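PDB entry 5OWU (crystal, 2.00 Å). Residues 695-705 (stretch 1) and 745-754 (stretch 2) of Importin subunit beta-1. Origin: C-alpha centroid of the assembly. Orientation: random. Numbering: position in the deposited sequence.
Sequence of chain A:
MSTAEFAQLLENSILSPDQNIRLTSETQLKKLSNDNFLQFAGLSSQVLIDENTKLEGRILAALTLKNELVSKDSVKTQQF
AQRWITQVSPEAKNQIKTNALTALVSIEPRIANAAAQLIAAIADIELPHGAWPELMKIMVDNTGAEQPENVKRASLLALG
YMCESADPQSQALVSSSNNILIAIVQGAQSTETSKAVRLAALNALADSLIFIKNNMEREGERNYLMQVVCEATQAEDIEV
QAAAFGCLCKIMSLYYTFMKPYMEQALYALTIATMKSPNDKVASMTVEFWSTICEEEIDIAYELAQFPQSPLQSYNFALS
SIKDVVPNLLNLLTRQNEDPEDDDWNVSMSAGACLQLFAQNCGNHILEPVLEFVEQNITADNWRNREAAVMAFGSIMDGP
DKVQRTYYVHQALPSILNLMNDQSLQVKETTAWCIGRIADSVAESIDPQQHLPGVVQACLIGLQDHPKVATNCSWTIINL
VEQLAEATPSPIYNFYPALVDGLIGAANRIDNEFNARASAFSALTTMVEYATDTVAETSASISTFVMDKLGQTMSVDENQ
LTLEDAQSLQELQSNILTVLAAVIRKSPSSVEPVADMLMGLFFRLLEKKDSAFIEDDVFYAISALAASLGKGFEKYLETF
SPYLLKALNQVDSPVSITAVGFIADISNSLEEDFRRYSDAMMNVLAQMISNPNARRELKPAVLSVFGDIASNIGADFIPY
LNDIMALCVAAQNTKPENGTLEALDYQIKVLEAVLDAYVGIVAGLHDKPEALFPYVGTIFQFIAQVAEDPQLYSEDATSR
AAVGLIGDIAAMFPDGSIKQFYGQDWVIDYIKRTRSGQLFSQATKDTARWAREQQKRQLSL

Stretch 1 (695-705) RRELKPAVLSV
Stretch 2 745-754: DYQIKVLEAV

Two helices that run nearly parallel can approach closely where small residues and a proline face each other, and this pair from Importin subunit beta-1 is a compact example. Residues 745-754 are helical throughout, with phi/psi near -62/-42. The first stretch is helical through Ser704 and Val705 and beyond; Arg695 is extended (-61/157), and from Arg696 on the backbone angles are helix-like. The axes approach to 8.0 Å, with 12° between their N-to-C directions. The register pairs Pro700 with Val750 (CA to CA 4.9 Å) and Ser704 with Ala753 (CA to CA 4.7 Å), whereas Glu697 and Tyr746 lie 8.2 Å apart, CA to CA, leaving room for an aromatic ring.

Apolar packing holds the centre. Pro700 (C-gamma endo) sits as a knob among Tyr746, Lys749, Val750 and Ala753; its CB lies 3.7 Å from Ala753 CB and its CD 4.2 Å from Tyr746 CE1. The methyl of Ala753 is wedged tightly against the other helix, with its CB also 3.7 Å from Leu703 CB. The same CB is in van der Waals contact with two oxygens, Pro700 O at 3.1 Å and Ser704 OG (chi1 m) at 3.3 Å. So short a side chain permits this backbone proximity. Leu703, chi1 m and chi2 t, spans successive turns: its CD1 lies 4.2 Å from Val750 CG1 and 3.9 Å from Val754 CG2, both valines having chi1 t. Lys699, extended with all four chi angles t, adds its aliphatic chain, CE lying 3.9 Å from Val750 CG1.

Polar and aromatic contacts gather at the N-terminal end. Tyr746 (chi1 t, chi2 71°) points toward stretch 1 and donates the one hydrogen bond across the contact, from OH to Arg696 O at 3.0 Å. That carbonyl also accepts from Lys699 N at 3.0 Å, so one carbonyl serves both the turn and the neighbouring helix. Arg696, with chi1 p, chi2 t, chi3 p and chi4 -107°, folds over one face of the same ring: CZ is 4.6 Å from the ring centroid and 10° off the normal, a cation-pi arrangement, and CD is 4.1 Å from the centroid, a CH-pi contact. The guanidinium presents its edge to the ring, with NH1 3.3 Å from Tyr746 CD2.

Salt bridges stay within each stretch. Arg695 NH1 meets Glu697 OE1 at 3.0 Å, and Lys749 NZ, its side chain m, m, t, m, meets Glu752 OE1 at 3.1 Å, one turn along the helix. The contact thus buries 477 Å² without any ion pair across it.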

# COMPACT_ATOMS: atom_id res chain seq x y z
N ARG A 695 6.65 -7.74 -17.01
CA ARG A 695 6.01 -7.11 -15.87
C ARG A 695 6.97 -6.12 -15.23
O ARG A 695 8.19 -6.22 -15.37
CB ARG A 695 5.55 -8.15 -14.85
CG ARG A 695 6.68 -8.98 -14.24
CD ARG A 695 6.28 -9.52 -12.88
NE ARG A 695 4.94 -10.11 -12.89
CZ ARG A 695 4.17 -10.25 -11.81
NH1 ARG A 695 4.60 -9.85 -10.62
NH2 ARG A 695 2.97 -10.80 -11.93
N ARG A 696 6.41 -5.15 -14.51
CA ARG A 696 7.24 -4.09 -13.95
C ARG A 696 8.23 -4.66 -12.94
O ARG A 696 9.41 -4.29 -12.94
CB ARG A 696 6.35 -3.01 -13.32
CG ARG A 696 5.52 -3.47 -12.13
CD ARG A 696 4.79 -2.30 -11.46
NE ARG A 696 3.87 -1.61 -12.36
CZ ARG A 696 4.07 -0.40 -12.89
NH1 ARG A 696 5.17 0.29 -12.64
NH2 ARG A 696 3.15 0.12 -13.70
N GLU A 697 7.79 -5.59 -12.09
CA GLU A 697 8.64 -6.12 -11.03
C GLU A 697 9.91 -6.77 -11.57
O GLU A 697 10.86 -6.97 -10.80
CB GLU A 697 7.87 -7.15 -10.19
CG GLU A 697 6.71 -6.58 -9.37
CD GLU A 697 5.43 -6.39 -10.19
OE1 GLU A 697 5.32 -6.97 -11.29
OE2 GLU A 697 4.54 -5.65 -9.73
N LEU A 698 9.95 -7.10 -12.86
CA LEU A 698 11.15 -7.71 -13.42
C LEU A 698 12.30 -6.72 -13.49
O LEU A 698 13.45 -7.07 -13.20
CB LEU A 698 10.85 -8.28 -14.81
CG LEU A 698 11.97 -9.15 -15.40
CD1 LEU A 698 12.05 -10.50 -14.68
CD2 LEU A 698 11.78 -9.36 -16.89
N LYS A 699 12.01 -5.47 -13.84
CA LYS A 699 13.08 -4.49 -14.02
C LYS A 699 13.96 -4.36 -12.78
O LYS A 699 15.19 -4.52 -12.91
CB LYS A 699 12.47 -3.14 -14.43
CG LYS A 699 13.44 -1.97 -14.41
CD LYS A 699 13.02 -0.89 -15.40
CE LYS A 699 13.44 0.50 -14.93
NZ LYS A 699 13.47 1.50 -16.03
N PRO A 700 13.44 -4.09 -11.58
CA PRO A 700 14.34 -4.00 -10.42
C PRO A 700 15.12 -5.28 -10.16
O PRO A 700 16.34 -5.22 -9.92
CB PRO A 700 13.38 -3.66 -9.26
CG PRO A 700 12.01 -3.96 -9.77
CD PRO A 700 12.05 -3.75 -11.24
N ALA A 701 14.47 -6.44 -10.24
CA ALA A 701 15.15 -7.71 -10.00
C ALA A 701 16.39 -7.83 -10.88
O ALA A 701 17.51 -8.06 -10.38
CB ALA A 701 14.20 -8.87 -10.25
N VAL A 702 16.23 -7.64 -12.18
CA VAL A 702 17.37 -7.75 -13.09
C VAL A 702 18.45 -6.75 -12.70
O VAL A 702 19.63 -7.09 -12.61
CB VAL A 702 16.91 -7.59 -14.55
CG1 VAL A 702 18.10 -7.59 -15.49
CG2 VAL A 702 15.97 -8.72 -14.90
N LEU A 703 18.06 -5.50 -12.42
CA LEU A 703 19.08 -4.53 -12.02
C LEU A 703 19.86 -5.07 -10.83
O LEU A 703 21.10 -5.11 -10.85
CB LEU A 703 18.43 -3.18 -11.70
CG LEU A 703 17.82 -2.42 -12.88
CD1 LEU A 703 17.14 -1.15 -12.40
CD2 LEU A 703 18.85 -2.08 -13.94
N SER A 704 19.15 -5.56 -9.81
CA SER A 704 19.84 -6.03 -8.62
C SER A 704 20.80 -7.17 -8.96
O SER A 704 21.91 -7.23 -8.43
CB SER A 704 18.84 -6.48 -7.56
OG SER A 704 18.05 -5.39 -7.14
N VAL A 705 20.39 -8.05 -9.88
CA VAL A 705 21.22 -9.23 -10.11
C VAL A 705 22.47 -8.84 -10.87
O VAL A 705 23.51 -9.49 -10.73
CB VAL A 705 20.41 -10.35 -10.80
CG1 VAL A 705 20.40 -10.20 -12.33
CG2 VAL A 705 20.95 -11.71 -10.41
N ASP A 745 6.06 4.18 -4.98
CA ASP A 745 6.65 2.99 -4.36
C ASP A 745 7.42 2.16 -5.37
O ASP A 745 8.53 1.68 -5.08
CB ASP A 745 5.56 2.15 -3.69
CG ASP A 745 5.01 2.80 -2.43
OD1 ASP A 745 5.72 3.64 -1.83
OD2 ASP A 745 3.87 2.46 -2.04
N TYR A 746 6.84 1.95 -6.56
CA TYR A 746 7.57 1.23 -7.60
C TYR A 746 8.89 1.93 -7.91
O TYR A 746 9.93 1.27 -8.03
CB TYR A 746 6.72 1.10 -8.86
CG TYR A 746 7.49 0.45 -9.99
CD1 TYR A 746 7.81 -0.90 -9.95
CD2 TYR A 746 7.93 1.20 -11.08
CE1 TYR A 746 8.52 -1.50 -10.97
CE2 TYR A 746 8.64 0.61 -12.11
CZ TYR A 746 8.94 -0.74 -12.04
OH TYR A 746 9.65 -1.34 -13.06
N GLN A 747 8.86 3.25 -8.06
CA GLN A 747 10.09 3.98 -8.33
C GLN A 747 11.11 3.75 -7.22
O GLN A 747 12.31 3.63 -7.49
CB GLN A 747 9.81 5.48 -8.48
CG GLN A 747 11.00 6.28 -8.97
CD GLN A 747 11.18 7.59 -8.22
OE1 GLN A 747 10.86 7.69 -7.03
NE2 GLN A 747 11.68 8.61 -8.91
N ILE A 748 10.65 3.70 -5.96
CA ILE A 748 11.57 3.40 -4.86
C ILE A 748 12.18 2.02 -5.05
O ILE A 748 13.37 1.81 -4.78
CB ILE A 748 10.84 3.52 -3.51
CG1 ILE A 748 10.45 4.97 -3.23
CG2 ILE A 748 11.71 2.97 -2.37
CD1 ILE A 748 11.62 5.91 -2.97
N LYS A 749 11.39 1.04 -5.50
CA LYS A 749 11.95 -0.28 -5.74
C LYS A 749 13.03 -0.23 -6.81
O LYS A 749 14.11 -0.82 -6.65
CB LYS A 749 10.84 -1.26 -6.13
CG LYS A 749 9.97 -1.69 -4.96
CD LYS A 749 10.66 -2.75 -4.11
CE LYS A 749 10.09 -2.81 -2.70
NZ LYS A 749 10.52 -1.65 -1.87
N VAL A 750 12.77 0.50 -7.90
CA VAL A 750 13.76 0.64 -8.97
C VAL A 750 15.04 1.26 -8.44
O VAL A 750 16.14 0.78 -8.71
CB VAL A 750 13.16 1.45 -10.14
CG1 VAL A 750 14.20 1.65 -11.26
CG2 VAL A 750 11.93 0.75 -10.69
N LEU A 751 14.92 2.34 -7.66
CA LEU A 751 16.12 3.00 -7.14
C LEU A 751 16.88 2.09 -6.18
O LEU A 751 18.12 2.08 -6.17
CB LEU A 751 15.74 4.32 -6.46
CG LEU A 751 15.18 5.40 -7.40
CD1 LEU A 751 14.66 6.59 -6.62
CD2 LEU A 751 16.24 5.85 -8.41
N GLU A 752 16.16 1.32 -5.36
CA GLU A 752 16.83 0.37 -4.48
C GLU A 752 17.62 -0.66 -5.29
O GLU A 752 18.73 -1.04 -4.91
CB GLU A 752 15.80 -0.33 -3.58
CG GLU A 752 15.22 0.58 -2.50
CD GLU A 752 14.11 -0.06 -1.70
OE1 GLU A 752 13.49 -1.03 -2.19
OE2 GLU A 752 13.84 0.42 -0.58
N ALA A 753 17.05 -1.12 -6.41
CA ALA A 753 17.77 -2.06 -7.27
C ALA A 753 18.99 -1.41 -7.90
O ALA A 753 20.03 -2.07 -8.07
CB ALA A 753 16.84 -2.60 -8.36
N VAL A 754 18.89 -0.14 -8.29
CA VAL A 754 20.06 0.55 -8.82
C VAL A 754 21.15 0.59 -7.75
O VAL A 754 22.33 0.35 -8.04
CB VAL A 754 19.68 1.95 -9.33
CG1 VAL A 754 20.93 2.78 -9.67
CG2 VAL A 754 18.78 1.83 -10.56